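Local atomic coordinates of cytochrome C (PDB entry 5LO9), a protein that probably interconverts thiosulfate and tetrathionate, passing the electrons through c-type hemes covalently bound to the chain. Residues A103-E109 with A181-F186; L148-Q152 with E178-L182; D293-R297 with Y359-L363; D299-A305 with M374-P380. Residue numbers count along the deposited sequence, not the author numbering.

Interaction 1 of 4, residues A103-E109 with A181-F186; sequences AGRALAE and ALAAYF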
# COMPACT_ATOMS: atom_id res chain seq x y z
N ALA A 103 -29.89 14.50 -12.91
CA ALA A 103 -29.76 13.19 -13.56
C ALA A 103 -28.82 13.20 -14.75
O ALA A 103 -28.49 12.12 -15.26
CB ALA A 103 -31.12 12.70 -14.03
N GLY A 104 -28.47 14.38 -15.26
CA GLY A 104 -27.53 14.48 -16.34
C GLY A 104 -26.09 14.62 -15.86
O GLY A 104 -25.16 14.37 -16.64
N ARG A 105 -25.88 15.05 -14.60
CA ARG A 105 -24.52 15.29 -14.11
C ARG A 105 -23.59 14.09 -14.37
O ARG A 105 -22.42 14.27 -14.75
CB ARG A 105 -24.54 15.63 -12.62
CG ARG A 105 -23.17 15.79 -11.95
CD ARG A 105 -23.31 16.36 -10.56
NE ARG A 105 -22.03 16.75 -9.99
CZ ARG A 105 -21.87 17.08 -8.71
NH1 ARG A 105 -22.91 17.05 -7.87
NH2 ARG A 105 -20.66 17.42 -8.24
N ALA A 106 -24.08 12.87 -14.18
CA ALA A 106 -23.18 11.74 -14.30
C ALA A 106 -22.62 11.67 -15.71
O ALA A 106 -21.40 11.61 -15.90
CB ALA A 106 -23.87 10.44 -13.92
N LEU A 107 -23.50 11.68 -16.71
CA LEU A 107 -23.05 11.60 -18.10
C LEU A 107 -22.24 12.84 -18.49
O LEU A 107 -21.22 12.74 -19.18
CB LEU A 107 -24.25 11.41 -19.04
CG LEU A 107 -24.85 10.00 -19.05
CD1 LEU A 107 -26.16 9.99 -19.84
CD2 LEU A 107 -23.90 8.95 -19.61
N ALA A 108 -22.67 14.02 -18.04
CA ALA A 108 -21.99 15.24 -18.48
C ALA A 108 -20.54 15.24 -18.06
O ALA A 108 -19.68 15.69 -18.82
CB ALA A 108 -22.69 16.49 -17.93
N GLU A 109 -20.25 14.75 -16.85
CA GLU A 109 -18.96 14.97 -16.21
C GLU A 109 -18.08 13.73 -16.13
O GLU A 109 -16.84 13.88 -16.13
CB GLU A 109 -19.17 15.51 -14.79
CG GLU A 109 -20.03 16.82 -14.69
CD GLU A 109 -19.27 18.10 -15.12
OE1 GLU A 109 -18.04 18.00 -15.46
OE2 GLU A 109 -19.92 19.20 -15.08
N ALA A 181 -32.31 15.06 -19.50
CA ALA A 181 -31.52 15.42 -18.32
C ALA A 181 -30.27 16.18 -18.72
O ALA A 181 -29.94 17.20 -18.11
CB ALA A 181 -31.17 14.17 -17.54
N LEU A 182 -29.57 15.70 -19.75
CA LEU A 182 -28.37 16.36 -20.26
C LEU A 182 -28.71 17.75 -20.77
O LEU A 182 -27.91 18.67 -20.65
CB LEU A 182 -27.74 15.53 -21.36
CG LEU A 182 -27.02 14.30 -20.77
CD1 LEU A 182 -26.83 13.20 -21.75
CD2 LEU A 182 -25.69 14.71 -20.27
N ALA A 183 -29.85 17.90 -21.41
CA ALA A 183 -30.20 19.22 -21.88
C ALA A 183 -30.50 20.15 -20.72
O ALA A 183 -30.07 21.31 -20.70
CB ALA A 183 -31.39 19.14 -22.83
N ALA A 184 -31.22 19.64 -19.72
CA ALA A 184 -31.50 20.49 -18.56
C ALA A 184 -30.23 20.81 -17.79
O ALA A 184 -30.01 21.95 -17.38
CB ALA A 184 -32.53 19.81 -17.65
N TYR A 185 -29.35 19.81 -17.63
CA TYR A 185 -28.10 20.03 -16.93
C TYR A 185 -27.31 21.15 -17.59
O TYR A 185 -26.98 22.15 -16.95
CB TYR A 185 -27.28 18.74 -16.90
CG TYR A 185 -25.96 18.90 -16.18
CD1 TYR A 185 -25.86 18.72 -14.81
CD2 TYR A 185 -24.82 19.31 -16.86
CE1 TYR A 185 -24.65 18.90 -14.13
CE2 TYR A 185 -23.63 19.50 -16.20
CZ TYR A 185 -23.54 19.30 -14.83
OH TYR A 185 -22.33 19.48 -14.19
N PHE A 186 -27.05 21.03 -18.88
CA PHE A 186 -26.18 22.03 -19.51
C PHE A 186 -26.90 23.35 -19.69
O PHE A 186 -26.26 24.40 -19.67
CB PHE A 186 -25.63 21.51 -20.84
CG PHE A 186 -24.46 20.60 -20.67
CD1 PHE A 186 -23.25 21.11 -20.20
CD2 PHE A 186 -24.57 19.24 -20.91
CE1 PHE A 186 -22.16 20.28 -20.00
CE2 PHE A 186 -23.49 18.41 -20.72
CZ PHE A 186 -22.28 18.93 -20.26

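Interaction 2 of 4, residues L148-Q152 with E178-L182; sequences LAQLQ and EQRAL. With HEC (heme c), chain D.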
# COMPACT_ATOMS: atom_id res chain seq x y z
N LEU A 148 -31.98 19.93 -26.66
CA LEU A 148 -32.73 18.69 -26.83
C LEU A 148 -33.04 18.43 -28.30
O LEU A 148 -33.02 17.29 -28.77
CB LEU A 148 -34.02 18.74 -26.01
CG LEU A 148 -34.92 17.48 -26.10
CD1 LEU A 148 -34.16 16.18 -25.74
CD2 LEU A 148 -36.15 17.63 -25.23
N ALA A 149 -33.33 19.49 -29.06
CA ALA A 149 -33.59 19.31 -30.48
C ALA A 149 -32.36 18.73 -31.19
O ALA A 149 -32.47 17.78 -31.98
CB ALA A 149 -34.00 20.63 -31.12
N GLN A 150 -31.17 19.27 -30.91
CA GLN A 150 -29.98 18.75 -31.57
C GLN A 150 -29.77 17.27 -31.25
O GLN A 150 -29.44 16.46 -32.13
CB GLN A 150 -28.75 19.56 -31.15
CG GLN A 150 -28.84 21.05 -31.40
CD GLN A 150 -29.51 21.43 -32.70
OE1 GLN A 150 -29.03 21.13 -33.78
NE2 GLN A 150 -30.62 22.12 -32.60
N LEU A 151 -29.96 16.89 -29.99
CA LEU A 151 -29.72 15.50 -29.64
C LEU A 151 -30.76 14.61 -30.31
O LEU A 151 -30.43 13.55 -30.83
CB LEU A 151 -29.73 15.32 -28.12
CG LEU A 151 -28.61 15.95 -27.30
CD1 LEU A 151 -28.88 15.75 -25.78
CD2 LEU A 151 -27.26 15.38 -27.69
N GLN A 152 -32.01 15.06 -30.35
CA GLN A 152 -33.02 14.32 -31.09
C GLN A 152 -32.67 14.24 -32.57
O GLN A 152 -32.87 13.20 -33.21
CB GLN A 152 -34.37 14.97 -30.87
CG GLN A 152 -34.96 14.65 -29.53
CD GLN A 152 -36.16 15.52 -29.19
OE1 GLN A 152 -36.29 16.68 -29.63
NE2 GLN A 152 -37.02 14.98 -28.37
N GLU A 178 -32.20 10.43 -20.86
CA GLU A 178 -30.88 11.01 -20.68
C GLU A 178 -30.74 12.28 -21.50
O GLU A 178 -30.12 13.24 -21.04
CB GLU A 178 -29.80 9.98 -21.06
CG GLU A 178 -29.66 8.88 -20.03
CD GLU A 178 -28.97 7.65 -20.58
OE1 GLU A 178 -29.05 7.43 -21.80
OE2 GLU A 178 -28.39 6.87 -19.80
N GLN A 179 -31.37 12.31 -22.68
CA GLN A 179 -31.31 13.51 -23.51
C GLN A 179 -31.92 14.71 -22.80
O GLN A 179 -31.32 15.79 -22.76
CB GLN A 179 -32.00 13.28 -24.84
CG GLN A 179 -31.21 12.35 -25.73
CD GLN A 179 -31.88 12.09 -27.04
OE1 GLN A 179 -32.97 12.62 -27.30
NE2 GLN A 179 -31.21 11.32 -27.91
N ARG A 180 -33.08 14.50 -22.15
CA ARG A 180 -33.70 15.60 -21.42
C ARG A 180 -32.83 16.03 -20.25
O ARG A 180 -32.56 17.24 -20.08
CB ARG A 180 -35.11 15.21 -20.96
CG ARG A 180 -36.13 15.10 -22.11
CD ARG A 180 -37.53 14.80 -21.61
NE ARG A 180 -37.68 13.36 -21.42
CZ ARG A 180 -38.06 12.50 -22.37
NH1 ARG A 180 -38.33 12.91 -23.62
NH2 ARG A 180 -38.14 11.20 -22.07
N ALA A 181 -32.31 15.06 -19.50
CA ALA A 181 -31.52 15.42 -18.32
C ALA A 181 -30.27 16.18 -18.72
O ALA A 181 -29.94 17.20 -18.11
CB ALA A 181 -31.17 14.17 -17.54
N LEU A 182 -29.57 15.70 -19.75
CA LEU A 182 -28.37 16.36 -20.26
C LEU A 182 -28.71 17.75 -20.77
O LEU A 182 -27.91 18.67 -20.65
CB LEU A 182 -27.74 15.53 -21.36
CG LEU A 182 -27.02 14.30 -20.77
CD1 LEU A 182 -26.83 13.20 -21.75
CD2 LEU A 182 -25.69 14.71 -20.27
FE HEC D . -21.06 17.05 -28.42
CHA HEC D . -21.79 19.51 -30.77
CHB HEC D . -24.17 17.59 -26.90
CHC HEC D . -20.28 14.69 -25.97
CHD HEC D . -18.10 16.31 -30.10
NA HEC D . -22.67 18.33 -28.77
C1A HEC D . -22.77 19.23 -29.74
C2A HEC D . -24.04 19.97 -29.75
C3A HEC D . -24.76 19.38 -28.61
C4A HEC D . -23.81 18.37 -28.07
CMA HEC D . -26.14 19.76 -28.13
CAA HEC D . -24.53 21.05 -30.67
CBA HEC D . -24.15 22.41 -30.10
CGA HEC D . -24.69 23.53 -30.95
O1A HEC D . -24.29 24.69 -30.73
O2A HEC D . -25.53 23.25 -31.85
NB HEC D . -22.04 16.28 -26.74
C1B HEC D . -23.25 16.62 -26.30
C2B HEC D . -23.65 15.88 -25.07
C3B HEC D . -22.49 15.01 -24.81
C4B HEC D . -21.57 15.35 -25.91
CMB HEC D . -24.94 16.00 -24.31
CAB HEC D . -22.25 14.03 -23.71
CBB HEC D . -23.37 13.02 -23.67
NC HEC D . -19.47 15.75 -28.08
C1C HEC D . -19.33 14.91 -27.06
C2C HEC D . -18.08 14.14 -27.10
C3C HEC D . -17.42 14.59 -28.33
C4C HEC D . -18.39 15.59 -28.85
CMC HEC D . -17.65 13.11 -26.09
CAC HEC D . -16.08 14.24 -28.94
CBC HEC D . -15.64 12.81 -28.93
ND HEC D . -20.11 17.78 -30.12
C1D HEC D . -18.97 17.35 -30.64
C2D HEC D . -18.59 18.07 -31.86
C3D HEC D . -19.65 19.03 -32.08
C4D HEC D . -20.55 18.75 -30.92
CMD HEC D . -17.39 17.86 -32.70
CAD HEC D . -19.77 20.03 -33.20
CBD HEC D . -20.63 19.48 -34.35
CGD HEC D . -20.52 20.34 -35.59
O1D HEC D . -21.59 20.55 -36.20
O2D HEC D . -19.41 20.82 -35.95

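Interaction 3 of 4, residues D293-R297 with Y359-L363; sequences DNGRR and YIFWL. With EDO (1,2-ethanediol), chain B.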
# COMPACT_ATOMS: atom_id res chain seq x y z
N ASP A 293 -10.93 7.32 -17.90
CA ASP A 293 -12.02 7.24 -16.93
C ASP A 293 -11.47 7.42 -15.52
O ASP A 293 -11.89 6.76 -14.57
CB ASP A 293 -12.82 5.93 -17.05
CG ASP A 293 -14.19 6.04 -16.39
OD1 ASP A 293 -14.56 7.20 -16.03
OD2 ASP A 293 -14.91 5.02 -16.25
N ASN A 294 -10.49 8.31 -15.41
CA ASN A 294 -9.91 8.70 -14.13
C ASN A 294 -9.35 7.49 -13.38
O ASN A 294 -9.43 7.39 -12.16
CB ASN A 294 -10.92 9.45 -13.27
CG ASN A 294 -10.27 10.54 -12.44
OD1 ASN A 294 -9.31 11.19 -12.88
ND2 ASN A 294 -10.83 10.79 -11.25
N GLY A 295 -8.72 6.60 -14.14
CA GLY A 295 -8.07 5.46 -13.57
C GLY A 295 -8.93 4.23 -13.52
O GLY A 295 -8.46 3.21 -13.00
N ARG A 296 -10.14 4.25 -14.09
CA ARG A 296 -11.01 3.08 -13.97
C ARG A 296 -11.02 2.16 -15.18
O ARG A 296 -11.49 1.03 -15.06
CB ARG A 296 -12.45 3.51 -13.72
CG ARG A 296 -12.65 4.46 -12.55
CD ARG A 296 -14.02 5.04 -12.58
NE ARG A 296 -14.53 5.47 -11.29
CZ ARG A 296 -15.21 4.70 -10.46
NH1 ARG A 296 -15.45 3.42 -10.75
NH2 ARG A 296 -15.63 5.20 -9.32
N ARG A 297 -10.49 2.60 -16.33
CA ARG A 297 -10.73 1.92 -17.60
C ARG A 297 -9.79 0.75 -17.82
O ARG A 297 -8.57 0.92 -17.98
CB ARG A 297 -10.56 2.91 -18.73
CG ARG A 297 -10.74 2.30 -20.10
CD ARG A 297 -12.18 2.15 -20.43
NE ARG A 297 -12.40 2.01 -21.87
CZ ARG A 297 -13.52 1.56 -22.41
NH1 ARG A 297 -14.55 1.19 -21.67
NH2 ARG A 297 -13.61 1.53 -23.72
N TYR A 359 -7.12 7.23 -3.10
CA TYR A 359 -8.02 7.09 -4.23
C TYR A 359 -7.76 5.78 -4.94
O TYR A 359 -8.69 5.03 -5.25
CB TYR A 359 -7.83 8.28 -5.17
CG TYR A 359 -8.59 8.19 -6.45
CD1 TYR A 359 -9.96 8.11 -6.46
CD2 TYR A 359 -7.93 8.13 -7.67
CE1 TYR A 359 -10.66 8.00 -7.62
CE2 TYR A 359 -8.64 8.03 -8.85
CZ TYR A 359 -10.01 7.98 -8.82
OH TYR A 359 -10.72 7.86 -9.98
N ILE A 360 -6.48 5.46 -5.17
CA ILE A 360 -6.18 4.24 -5.90
C ILE A 360 -6.59 3.02 -5.11
O ILE A 360 -7.06 2.03 -5.66
CB ILE A 360 -4.69 4.21 -6.25
CG1 ILE A 360 -4.35 5.29 -7.28
CG2 ILE A 360 -4.33 2.87 -6.76
CD1 ILE A 360 -2.85 5.65 -7.37
N PHE A 361 -6.36 3.05 -3.80
CA PHE A 361 -6.77 1.97 -2.92
C PHE A 361 -8.26 1.76 -3.02
O PHE A 361 -8.74 0.63 -3.17
CB PHE A 361 -6.37 2.33 -1.48
CG PHE A 361 -6.94 1.44 -0.37
CD1 PHE A 361 -7.79 1.96 0.59
CD2 PHE A 361 -6.54 0.11 -0.25
CE1 PHE A 361 -8.27 1.17 1.62
CE2 PHE A 361 -7.01 -0.69 0.80
CZ PHE A 361 -7.88 -0.16 1.72
N TRP A 362 -9.02 2.85 -2.96
CA TRP A 362 -10.47 2.73 -3.02
C TRP A 362 -10.94 2.11 -4.34
O TRP A 362 -11.78 1.21 -4.33
CB TRP A 362 -11.07 4.11 -2.82
CG TRP A 362 -12.51 4.14 -3.07
CD1 TRP A 362 -13.47 3.52 -2.35
CD2 TRP A 362 -13.19 4.84 -4.12
NE1 TRP A 362 -14.70 3.80 -2.87
CE2 TRP A 362 -14.56 4.61 -3.95
CE3 TRP A 362 -12.76 5.64 -5.17
CZ2 TRP A 362 -15.51 5.13 -4.79
CZ3 TRP A 362 -13.70 6.17 -6.00
CH2 TRP A 362 -15.06 5.91 -5.82
N LEU A 363 -10.39 2.56 -5.48
CA LEU A 363 -10.81 1.98 -6.76
C LEU A 363 -10.60 0.47 -6.79
O LEU A 363 -11.30 -0.23 -7.54
CB LEU A 363 -10.04 2.58 -7.92
CG LEU A 363 -10.32 4.03 -8.24
CD1 LEU A 363 -9.42 4.46 -9.36
CD2 LEU A 363 -11.79 4.21 -8.59
C1 EDO B . -14.03 10.56 -9.91
O1 EDO B . -13.98 10.95 -11.27
C2 EDO B . -14.17 9.03 -9.84
O2 EDO B . -13.06 8.20 -9.43

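Interaction 4 of 4, residues D299-A305 with M374-P380; sequences DASPMWA and MSGRGYP. With HEC (heme c), chain E; EDO (1,2-ethanediol), chain R.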
# COMPACT_ATOMS: atom_id res chain seq x y z
N ASP A 299 -7.74 -1.81 -19.82
CA ASP A 299 -6.91 -1.67 -21.01
C ASP A 299 -6.42 -0.23 -21.22
O ASP A 299 -5.82 0.06 -22.26
CB ASP A 299 -7.61 -2.17 -22.26
CG ASP A 299 -7.85 -3.68 -22.27
OD1 ASP A 299 -7.04 -4.46 -21.70
OD2 ASP A 299 -8.86 -4.09 -22.88
N ALA A 300 -6.61 0.65 -20.24
CA ALA A 300 -6.00 1.97 -20.21
C ALA A 300 -5.27 2.18 -18.88
O ALA A 300 -5.45 3.19 -18.20
CB ALA A 300 -7.04 3.07 -20.44
N SER A 301 -4.43 1.20 -18.49
CA SER A 301 -3.74 1.13 -17.19
C SER A 301 -4.64 1.58 -16.05
O SER A 301 -4.42 2.63 -15.41
CB SER A 301 -2.48 1.97 -17.16
OG SER A 301 -1.45 1.25 -17.76
N PRO A 302 -5.67 0.82 -15.77
CA PRO A 302 -6.51 1.15 -14.63
C PRO A 302 -5.70 1.02 -13.34
O PRO A 302 -4.76 0.22 -13.22
CB PRO A 302 -7.65 0.13 -14.73
CG PRO A 302 -7.02 -1.07 -15.44
CD PRO A 302 -6.04 -0.45 -16.41
N MET A 303 -6.06 1.85 -12.37
CA MET A 303 -5.33 1.89 -11.11
C MET A 303 -5.69 0.70 -10.24
O MET A 303 -4.86 0.24 -9.44
CB MET A 303 -5.64 3.19 -10.40
CG MET A 303 -5.08 4.41 -11.12
SD MET A 303 -3.26 4.52 -11.09
CE MET A 303 -2.82 3.83 -12.69
N TRP A 304 -6.90 0.17 -10.39
CA TRP A 304 -7.26 -0.98 -9.58
C TRP A 304 -6.39 -2.19 -9.92
O TRP A 304 -6.09 -3.00 -9.04
CB TRP A 304 -8.72 -1.34 -9.74
CG TRP A 304 -9.28 -1.27 -11.11
CD1 TRP A 304 -9.97 -0.23 -11.66
CD2 TRP A 304 -9.26 -2.30 -12.09
NE1 TRP A 304 -10.37 -0.55 -12.92
CE2 TRP A 304 -9.95 -1.82 -13.21
CE3 TRP A 304 -8.72 -3.58 -12.14
CZ2 TRP A 304 -10.11 -2.58 -14.35
CZ3 TRP A 304 -8.87 -4.32 -13.29
CH2 TRP A 304 -9.56 -3.82 -14.37
N ALA A 305 -5.93 -2.32 -11.15
CA ALA A 305 -5.08 -3.47 -11.43
C ALA A 305 -3.68 -3.25 -10.91
O ALA A 305 -2.91 -4.21 -10.80
CB ALA A 305 -5.01 -3.73 -12.94
N MET A 374 -4.22 -9.14 -13.30
CA MET A 374 -5.65 -8.91 -13.40
C MET A 374 -6.00 -8.56 -14.84
O MET A 374 -5.26 -7.84 -15.51
CB MET A 374 -6.09 -7.77 -12.47
CG MET A 374 -6.29 -8.17 -11.00
SD MET A 374 -6.98 -6.77 -10.13
CE MET A 374 -8.72 -7.08 -10.30
N SER A 375 -7.08 -9.14 -15.33
CA SER A 375 -7.54 -8.83 -16.67
C SER A 375 -7.90 -7.35 -16.77
O SER A 375 -8.69 -6.84 -15.97
CB SER A 375 -8.73 -9.71 -17.05
OG SER A 375 -9.44 -9.14 -18.13
N GLY A 376 -7.32 -6.68 -17.76
CA GLY A 376 -7.50 -5.26 -17.95
C GLY A 376 -6.28 -4.45 -17.61
O GLY A 376 -6.26 -3.24 -17.85
N ARG A 377 -5.25 -5.07 -17.06
CA ARG A 377 -4.12 -4.30 -16.58
C ARG A 377 -3.33 -3.73 -17.75
O ARG A 377 -3.15 -4.40 -18.77
CB ARG A 377 -3.22 -5.16 -15.73
CG ARG A 377 -2.23 -4.30 -14.97
CD ARG A 377 -1.19 -5.12 -14.28
NE ARG A 377 -0.12 -4.31 -13.74
CZ ARG A 377 0.92 -4.82 -13.12
NH1 ARG A 377 0.99 -6.13 -12.97
NH2 ARG A 377 1.88 -4.03 -12.67
N GLY A 378 -2.84 -2.51 -17.57
CA GLY A 378 -1.96 -1.88 -18.55
C GLY A 378 -2.62 -1.67 -19.90
O GLY A 378 -3.82 -1.43 -20.02
N TYR A 379 -1.83 -1.75 -20.91
CA TYR A 379 -2.28 -1.67 -22.28
C TYR A 379 -2.12 -3.01 -22.98
O TYR A 379 -1.17 -3.74 -22.70
CB TYR A 379 -1.46 -0.63 -23.05
CG TYR A 379 -1.43 0.76 -22.40
CD1 TYR A 379 -2.54 1.30 -21.76
CD2 TYR A 379 -0.28 1.53 -22.44
CE1 TYR A 379 -2.48 2.58 -21.20
CE2 TYR A 379 -0.22 2.79 -21.87
CZ TYR A 379 -1.32 3.31 -21.26
OH TYR A 379 -1.21 4.56 -20.71
N PRO A 380 -3.02 -3.37 -23.89
CA PRO A 380 -2.84 -4.66 -24.60
C PRO A 380 -1.62 -4.61 -25.50
O PRO A 380 -1.53 -3.76 -26.40
CB PRO A 380 -4.14 -4.81 -25.40
CG PRO A 380 -5.12 -3.92 -24.69
CD PRO A 380 -4.34 -2.77 -24.17
FE HEC E . 0.99 6.61 -15.22
CHA HEC E . 1.84 3.20 -15.28
CHB HEC E . 0.06 6.35 -11.86
CHC HEC E . 0.40 10.09 -15.09
CHD HEC E . 1.52 6.79 -18.61
NA HEC E . 0.95 5.05 -13.84
C1A HEC E . 1.34 3.80 -14.05
C2A HEC E . 1.20 2.93 -12.86
C3A HEC E . 0.68 3.84 -11.86
C4A HEC E . 0.55 5.14 -12.56
CMA HEC E . 0.32 3.50 -10.46
CAA HEC E . 1.50 1.46 -12.76
CBA HEC E . 0.43 0.68 -13.52
CGA HEC E . 0.59 -0.82 -13.33
O1A HEC E . -0.40 -1.53 -13.61
O2A HEC E . 1.69 -1.30 -12.93
NB HEC E . 0.36 7.98 -13.77
C1B HEC E . 0.03 7.67 -12.50
C2B HEC E . -0.36 8.84 -11.71
C3B HEC E . -0.25 9.94 -12.66
C4B HEC E . 0.21 9.29 -13.90
CMB HEC E . -0.81 8.89 -10.29
CAB HEC E . -0.52 11.38 -12.40
CBB HEC E . 0.50 11.87 -11.37
NC HEC E . 0.98 8.17 -16.61
C1C HEC E . 0.70 9.47 -16.38
C2C HEC E . 0.69 10.28 -17.62
C3C HEC E . 1.04 9.30 -18.66
C4C HEC E . 1.17 8.03 -17.91
CMC HEC E . 0.42 11.76 -17.73
CAC HEC E . 1.16 9.46 -20.17
CBC HEC E . 2.05 10.60 -20.53
ND HEC E . 1.59 5.23 -16.66
C1D HEC E . 1.74 5.50 -17.95
C2D HEC E . 2.16 4.33 -18.74
C3D HEC E . 2.28 3.23 -17.76
C4D HEC E . 1.90 3.94 -16.51
CMD HEC E . 2.42 4.34 -20.20
CAD HEC E . 2.66 1.77 -17.97
CBD HEC E . 4.03 1.53 -18.62
CGD HEC E . 5.29 2.01 -17.87
O1D HEC E . 5.43 3.20 -17.45
O2D HEC E . 6.23 1.19 -17.73
C1 EDO R . -4.24 -8.25 -19.91
O1 EDO R . -5.67 -8.00 -19.97
C2 EDO R . -3.73 -7.94 -18.51
O2 EDO R . -3.12 -9.10 -17.92
O HOH W 1 -4.32 -4.87 -21.20
O HOH W 2 -2.88 -0.79 -14.88

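Interaction 1 of 4, residues A103-E109 with A181-F186
Gly104 lets two nearly perpendicular helices come close: its CA lies 4.4 Å from Leu182 CA, and the local axes approach to 7.8 Å at a crossing angle of -85°. A CB on Gly104 would stand only 2.7 Å from Ala181 O, a clash, so the tight crossing depends on the missing side chain. Alanines keep the space beside it narrow, with Gly104 N 3.5 Å from Ala181 CB and Ala103 CB 3.8 Å from Ala181 CB. Next to the crossing, Leu107 CD1 meets Leu182 CD1 at 3.8 Å, and Ala108 CB packs 3.4 Å from Phe186 CZ. This perpendicular pairing of the first and last helices of a heme domain is the hallmark of class I cytochromes c, with a glycine on one helix facing an aromatic residue on the other. The aromatic residue is Tyr185, a knob in the hole formed by Gly104, Arg105, Ala108 and Glu109. Its CE2 lies 3.6 Å from Ala108 CB and its CE1 3.6 Å from Arg105 CB. Phe186 and Leu182 also reach Cys121, one of the covalent attachments of the heme. At the polar edge, Tyr185 OH donates a short 2.6 Å hydrogen bond to Glu109 OE2, which lies near the plane of the ring, while Arg189 makes a cation-pi contact with the same tyrosine.

Interaction 2 of 4, residues L148-Q152 with E178-L182
A glutamine, not a hydrocarbon side chain, occupies the middle of this helix pair. Gln179 points its CA-to-CB bond at helix 148-152 and contributes the largest covered area of the contact, yet its amide hydrogen-bonds to nothing on the facing segment: Gln179 NE2 stops 3.8 Å short of Leu151 O, and Gln179 OE1 rests 3.6 Å from Gln152 CG. The example illustrates how the carbon atoms of a long polar residue can serve as packing surface. Gln179 CB lies 3.7 Å from Leu148 CD1, and its amide carbon CD is 4.0 Å from Leu151 CB. Farther out, Leu148 CD2 touches Arg180 CG at 4.0 Å; the guanidinium of that arginine is engaged by Asp177 in a salt bridge. The local axes pass 9.6 Å apart, roughly antiparallel at 147°. What the two helices share is a heme c. Leu151 CD2 approaches its CHB at 3.9 Å and Leu182 CD1 its CBB at 4.0 Å, and Leu151 also lies near Met167, an axial ligand of the iron. Gln150, on a face turned from helix 178-182, bonds through NE2 to a propionate of a second heme, so helix 144-156 stands between two cofactors. On another side of helix 176-187 comes helix 102-110, whose Leu107 packs on Glu178 and Leu182 and whose Ala103 packs on Ala181.

Interaction 3 of 4, residues D293-R297 with Y359-L363
Directly after the heme-attachment segment, in which Cys287 and Cys290 hold the cofactor and His291 ligates its iron, the chain makes a tight turn against helix 351-363. Asp293, Asn294 and Gly295 all have positive phi, and Gly295, at 93°, has backbone angles that call for glycine. Arg296 N closes the turn on Asp293 O at 3.1 Å. Tyr359 OH donates to Asn294 O at 2.6 Å, and it also accepts a very short 2.4 Å bond from O2 of an ethanediol, probably from the crystallisation liquor. Leu363 fills the space alongside: its CD1 is 4.0 Å from Gly295 O, and its CD2 lies over one face of the Arg296 guanidinium, 3.9 Å from CZ. Arg296 NH2 comes within 3.6 Å of Trp362 CH2 while bonding to Pro247 O. On another side of the helix, Phe361 packs on Tyr310 of the second subunit. The CXXCH motif just before the turn is the signature of c-type cytochromes; here helix 351-363 bounds the turn that follows it, through Tyr359 and Leu363.

Interaction 4 of 4, residues D299-A305 with M374-P380
Two backbone hydrogen bonds join these irregular segments: Asp299 N donates to Gly376 O at 2.8 Å and Ser301 N to Gly378 O at 3.1 Å. Gly376 stands third in a type II turn closed by Arg377 N on Met374 O at 3.2 Å, a position where its positive phi favours glycine; its own N goes to O1 of an ethanediol at 3.1 Å. Water completes the seam. One molecule gives hydrogens to Asp299 OD1 at 2.8 Å and Arg377 O at 2.7 Å; another gives them to Pro302 O at 2.7 Å and to the heme propionate O1A at 2.9 Å, and accepts from Gly378 N at 3.2 Å. Arg377 pairs with the same propionate through both of its oxygens, NE to O1A at 2.8 Å and NH2 to O2A at 2.7 Å. The apolar share includes Ala305 CB, 3.5 Å from Arg377 CG, and a Met-aromatic contact in which Met374 SD sits at the edge of the Trp304 six-membered ring, 5.4 Å from its centroid. Trp304 NE1 is taken by Arg296 O, and Tyr379 OH by Cys290 O. Ser301 O receives a bond from ND1 of the axial ligand His291. The chemistry implies that the two segments together flank the heme: arginine and water meet the propionate, and the Ser301 carbonyl is consistent with orienting His291.

How the interactions relate
The four contacts fall into two pairs. Interactions 1 and 2, with centres 9 Å apart, both use helix 176-187 and share Ala181 and Leu182: one face meets helix 102-110, another helix 144-156, all within a single cytochrome c unit. Later in the chain, interactions 3 and 4 have centres 11 Å apart and alternating segments. They are coupled directly, Gly295 O lying 2.8 Å from Met303 N and Arg296 O 2.9 Å from Trp304 NE1, around the heme ligated by His291. Between the pairs the centres stand about 22 to 33 Å apart without touching, consistent with separate heme units within one chain, probably serving a common electron path.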